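Side-chain contacts in short chain dehydrogenase (A0QTM2 homolog) (Mycobacterium thermoresistibile, PDB 3SC4), which probably acts as an NAD(P)-dependent oxidoreductase of the short chain dehydrogenase family, its precise substrate being unknown: residues A82-T87 with G92-C97; H138-D143 with A187-N192. All coordinates share one frame; numbering follows the deposited sequence.

Contact 1 of 2, residues A82-T87 with G92-C97; sequences AAVAKT and GGIDIC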
loop_
_atom_site.group_PDB
_atom_site.type_symbol
_atom_site.label_atom_id
_atom_site.label_comp_id
_atom_site.label_asym_id
_atom_site.label_seq_id
_atom_site.Cartn_x
_atom_site.Cartn_y
_atom_site.Cartn_z
ATOM N N ALA B 82 -18.326 7.360 -14.405
ATOM C CA ALA B 82 -19.739 7.618 -14.696
ATOM C C ALA B 82 -20.468 8.125 -13.458
ATOM O O ALA B 82 -21.283 9.040 -13.562
ATOM C CB ALA B 82 -20.431 6.378 -15.271
ATOM N N ALA B 83 -20.143 7.593 -12.279
ATOM C CA ALA B 83 -20.797 8.088 -11.063
ATOM C C ALA B 83 -20.399 9.542 -10.751
ATOM O O ALA B 83 -21.228 10.354 -10.334
ATOM C CB ALA B 83 -20.520 7.198 -9.914
ATOM N N VAL B 84 -19.142 9.889 -10.980
ATOM C CA VAL B 84 -18.702 11.268 -10.719
ATOM C C VAL B 84 -19.331 12.274 -11.713
ATOM O O VAL B 84 -19.886 13.309 -11.299
ATOM C CB VAL B 84 -17.161 11.357 -10.689
ATOM C CG1 VAL B 84 -16.689 12.800 -10.852
ATOM C CG2 VAL B 84 -16.654 10.726 -9.400
ATOM N N ALA B 85 -19.268 11.938 -13.003
ATOM C CA ALA B 85 -19.951 12.702 -14.070
ATOM C C ALA B 85 -21.435 12.888 -13.780
ATOM O O ALA B 85 -22.001 13.936 -14.085
ATOM C CB ALA B 85 -19.774 12.023 -15.428
ATOM N N LYS B 86 -22.069 11.871 -13.211
ATOM C CA LYS B 86 -23.483 11.959 -12.909
ATOM C C LYS B 86 -23.695 12.912 -11.735
ATOM O O LYS B 86 -24.660 13.676 -11.716
ATOM C CB LYS B 86 -24.075 10.582 -12.621
ATOM C CG LYS B 86 -25.545 10.512 -12.839
ATOM C CD LYS B 86 -26.164 9.229 -12.275
ATOM C CE LYS B 86 -27.717 9.267 -12.414
ATOM N NZ LYS B 86 -28.384 8.113 -11.710
ATOM N N THR B 87 -22.768 12.898 -10.787
ATOM C CA THR B 87 -22.831 13.793 -9.640
ATOM C C THR B 87 -22.670 15.251 -10.117
ATOM O O THR B 87 -23.423 16.146 -9.701
ATOM C CB THR B 87 -21.732 13.403 -8.597
ATOM O OG1 THR B 87 -21.980 12.073 -8.113
ATOM C CG2 THR B 87 -21.682 14.383 -7.415
ATOM N N GLY B 92 -23.394 20.038 -10.016
ATOM C CA GLY B 92 -22.593 21.131 -10.555
ATOM C C GLY B 92 -21.160 21.243 -10.063
ATOM O O GLY B 92 -20.466 22.192 -10.464
ATOM N N GLY B 93 -20.685 20.299 -9.242
ATOM C CA GLY B 93 -19.339 20.437 -8.673
ATOM C C GLY B 93 -19.200 19.675 -7.369
ATOM O O GLY B 93 -20.212 19.335 -6.739
ATOM N N ILE B 94 -17.965 19.381 -6.965
ATOM C CA ILE B 94 -17.756 18.530 -5.814
ATOM C C ILE B 94 -16.913 19.232 -4.760
ATOM O O ILE B 94 -15.776 19.612 -4.999
ATOM C CB ILE B 94 -17.138 17.171 -6.209
ATOM C CG1 ILE B 94 -18.122 16.405 -7.100
ATOM C CG2 ILE B 94 -16.777 16.319 -4.942
ATOM C CD1 ILE B 94 -17.540 15.182 -7.758
ATOM N N ASP B 95 -17.490 19.379 -3.582
ATOM C CA ASP B 95 -16.816 20.021 -2.472
ATOM C C ASP B 95 -16.092 19.031 -1.587
ATOM O O ASP B 95 -15.028 19.349 -1.066
ATOM C CB ASP B 95 -17.846 20.769 -1.631
ATOM C CG ASP B 95 -18.388 21.980 -2.344
ATOM O OD1 ASP B 95 -17.574 22.904 -2.577
ATOM O OD2 ASP B 95 -19.605 22.002 -2.681
ATOM N N ILE B 96 -16.708 17.857 -1.401
ATOM C CA ILE B 96 -16.264 16.869 -0.459
ATOM C C ILE B 96 -16.250 15.469 -1.109
ATOM O O ILE B 96 -17.220 15.048 -1.738
ATOM C CB ILE B 96 -17.187 16.851 0.761
ATOM C CG1 ILE B 96 -17.245 18.237 1.386
ATOM C CG2 ILE B 96 -16.713 15.782 1.810
ATOM C CD1 ILE B 96 -18.367 18.382 2.360
ATOM N N CYS B 97 -15.113 14.788 -0.986
ATOM C CA CYS B 97 -14.961 13.417 -1.411
ATOM C C CYS B 97 -14.620 12.594 -0.177
ATOM O O CYS B 97 -13.592 12.834 0.453
ATOM C CB CYS B 97 -13.823 13.319 -2.411
ATOM S SG CYS B 97 -13.471 11.622 -2.932
#
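I94 reaches across to V84 and T87 of helix 77-91. One branch of I94, CG1 with its terminal CD1, does the touching. I94 CD1 meets V84 CG1 at 4.0 Å, and I94 CG1 meets T87 CG2 at 4.1 Å. Each helix side chain runs at about a right angle to that of I94. V84 CG1 lies opposite the backbone N (chi1 162°), and this carries it to the end of the isoleucine. The methyl of T87 is the branch turned to I94. Its hydroxyl goes back to the helix, where T87 OG1 donates to A83 O at 2.9 Å. The carbonyl oxygen of A83 also takes the helical bond from T87 N at 3.0 Å. The two donors arrive from opposite faces of the carbonyl plane. The buried threonine hydroxyl therefore has a partner, and the bond helps hold the side chain with its methyl toward I94. F13 of strand 11-15 packs on both V84 and T87, and S134 and C135 of helix 114-135 close on V84. The other end is looser and more exposed. There T87 O and G92 N stand 3.9 Å apart. G92 leaves the helix with a positive phi, and the chain then turns toward strand 96-99. This is the return from helix to next strand in the parallel alpha/beta sheet of a Rossmann fold, as expected for a short chain dehydrogenase.

Contact 2 of 2, residues H138-D143 with A187-N192; sequences HMKGRD and AGIASN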
loop_
_atom_site.group_PDB
_atom_site.type_symbol
_atom_site.label_atom_id
_atom_site.label_comp_id
_atom_site.label_asym_id
_atom_site.label_seq_id
_atom_site.Cartn_x
_atom_site.Cartn_y
_atom_site.Cartn_z
ATOM N N HIS B 138 -13.165 18.255 -10.406
ATOM C CA HIS B 138 -14.424 18.913 -10.127
ATOM C C HIS B 138 -14.403 19.603 -8.760
ATOM O O HIS B 138 -15.395 20.215 -8.374
ATOM C CB HIS B 138 -15.559 17.913 -10.234
ATOM C CG HIS B 138 -15.589 17.199 -11.547
ATOM N ND1 HIS B 138 -16.012 17.807 -12.713
ATOM C CD2 HIS B 138 -15.219 15.941 -11.889
ATOM C CE1 HIS B 138 -15.912 16.947 -13.711
ATOM N NE2 HIS B 138 -15.440 15.804 -13.238
ATOM N N MET B 139 -13.264 19.542 -8.064
ATOM C CA MET B 139 -13.119 20.158 -6.757
ATOM C C MET B 139 -12.239 21.398 -6.775
ATOM O O MET B 139 -12.318 22.219 -5.881
ATOM C CB MET B 139 -12.526 19.145 -5.757
ATOM C CG MET B 139 -13.274 17.822 -5.641
ATOM S SD MET B 139 -12.437 16.681 -4.521
ATOM C CE MET B 139 -12.960 17.267 -2.901
ATOM N N LYS B 140 -11.393 21.526 -7.782
ATOM C CA LYS B 140 -10.454 22.642 -7.884
ATOM C C LYS B 140 -11.065 24.047 -7.745
ATOM O O LYS B 140 -10.485 24.941 -7.103
ATOM C CB LYS B 140 -9.676 22.540 -9.205
ATOM C CG LYS B 140 -8.562 21.510 -9.133
ATOM C CD LYS B 140 -7.675 21.519 -10.355
ATOM C CE LYS B 140 -6.565 20.476 -10.244
ATOM N NZ LYS B 140 -5.955 20.176 -11.576
ATOM N N GLY B 141 -12.224 24.278 -8.331
ATOM C CA GLY B 141 -12.769 25.646 -8.239
ATOM C C GLY B 141 -13.295 26.084 -6.863
ATOM O O GLY B 141 -13.547 27.265 -6.640
ATOM N N ARG B 142 -13.472 25.139 -5.940
ATOM C CA ARG B 142 -14.489 25.310 -4.896
ATOM C C ARG B 142 -13.972 26.099 -3.707
ATOM O O ARG B 142 -12.769 26.368 -3.623
ATOM C CB ARG B 142 -15.019 23.948 -4.449
ATOM C CG ARG B 142 -15.335 22.968 -5.611
ATOM C CD ARG B 142 -16.570 23.348 -6.364
ATOM N NE ARG B 142 -17.739 23.194 -5.505
ATOM C CZ ARG B 142 -18.949 23.645 -5.823
ATOM N NH1 ARG B 142 -19.954 23.477 -4.981
ATOM N NH2 ARG B 142 -19.153 24.271 -6.988
ATOM N N ASP B 143 -14.882 26.443 -2.792
ATOM C CA ASP B 143 -14.559 27.349 -1.693
ATOM C C ASP B 143 -13.569 26.734 -0.716
ATOM O O ASP B 143 -12.584 27.380 -0.331
ATOM C CB ASP B 143 -15.823 27.845 -0.949
ATOM C CG ASP B 143 -16.556 28.973 -1.704
ATOM O OD1 ASP B 143 -17.707 29.277 -1.338
ATOM O OD2 ASP B 143 -15.998 29.552 -2.673
ATOM N N ALA B 187 -3.109 23.268 -5.513
ATOM C CA ALA B 187 -4.498 23.428 -5.956
ATOM C C ALA B 187 -5.432 23.759 -4.773
ATOM O O ALA B 187 -6.564 24.164 -4.968
ATOM C CB ALA B 187 -4.976 22.180 -6.704
ATOM N N GLY B 188 -4.961 23.570 -3.544
ATOM C CA GLY B 188 -5.772 23.882 -2.353
ATOM C C GLY B 188 -6.886 22.892 -2.012
ATOM O O GLY B 188 -7.907 23.280 -1.458
ATOM N N ILE B 189 -6.698 21.610 -2.322
ATOM C CA ILE B 189 -7.637 20.579 -1.874
ATOM C C ILE B 189 -7.053 19.869 -0.660
ATOM O O ILE B 189 -5.965 19.306 -0.739
ATOM C CB ILE B 189 -7.925 19.526 -2.957
ATOM C CG1 ILE B 189 -8.519 20.178 -4.214
ATOM C CG2 ILE B 189 -8.894 18.465 -2.414
ATOM C CD1 ILE B 189 -8.275 19.349 -5.457
ATOM N N ALA B 190 -7.778 19.902 0.456
ATOM C CA ALA B 190 -7.374 19.198 1.661
ATOM C C ALA B 190 -7.507 17.720 1.397
ATOM O O ALA B 190 -8.418 17.327 0.686
ATOM C CB ALA B 190 -8.235 19.595 2.841
ATOM N N SER B 191 -6.585 16.921 1.943
ATOM C CA SER B 191 -6.738 15.469 2.009
ATOM C C SER B 191 -6.229 14.972 3.345
ATOM O O SER B 191 -5.046 15.113 3.666
ATOM C CB SER B 191 -5.968 14.768 0.881
ATOM O OG SER B 191 -6.222 13.366 0.870
ATOM N N ASN B 192 -7.121 14.372 4.115
ATOM C CA ASN B 192 -6.802 13.889 5.457
ATOM C C ASN B 192 -7.331 12.468 5.639
ATOM O O ASN B 192 -8.180 12.005 4.878
ATOM C CB ASN B 192 -7.433 14.803 6.532
ATOM C CG ASN B 192 -6.852 16.209 6.529
ATOM O OD1 ASN B 192 -5.706 16.417 6.936
ATOM N ND2 ASN B 192 -7.639 17.177 6.070
#
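The chi1 of I189, -59°, and its extended chi2, 156°, send CD1 toward the loop that holds M139 and K140. On the other side, the lysine chain is nearly straight beyond CB (chi3 180°), which lets CG meet I189 while CE extends to A187. CD1 of I189 sits against two neighbours in sequence. I189 CD1 is 4.3 Å from M139 CB and equally far from K140 CG. Further out, K140 CE passes A187 CB at 4.2 Å. All three approaches are loose van der Waals contacts between carbons. M139 and I189 form the buried part, and both also pack on I147 of strand 146-149. I189 is further enclosed by L184, I136 and P145. K140 and A187 lie nearer the surface. The ammonium group of K140 goes beyond this patch and makes a salt bridge with E110 of the second subunit. The aliphatic part of the lysine thus packs within its own chain, while its charge joins the two subunits. A type I turn from M139 to R142 shapes the loop, closed by R142 N bonding M139 O at 3.1 Å. The contact joins two connections that lead from helices into neighbouring parallel strands, 146-149 and 190-195. Such helix-to-strand loops lie side by side at the N-terminal ends of the parallel strands of a Rossmann-type alpha/beta domain.

Overall arrangement
Along the chain both segments of contact 1 come first, then those of contact 2. Their centres are about 13 Å apart. Both reach the same seven-stranded parallel sheet, whose order is 3-2-1-4-5-6-7. Strands 96-99, 146-149 and 190-195 are adjacent in it, and the loops that enter them are joined in turn. The two contacts also touch directly. D95 OD2 and R142 NH1 form a salt bridge of 2.8 Å, and I94 N probably bonds H138 O at 3.0 Å. The loop 138-143 therefore links the two contacts, and K140 extends this connected region to the second subunit.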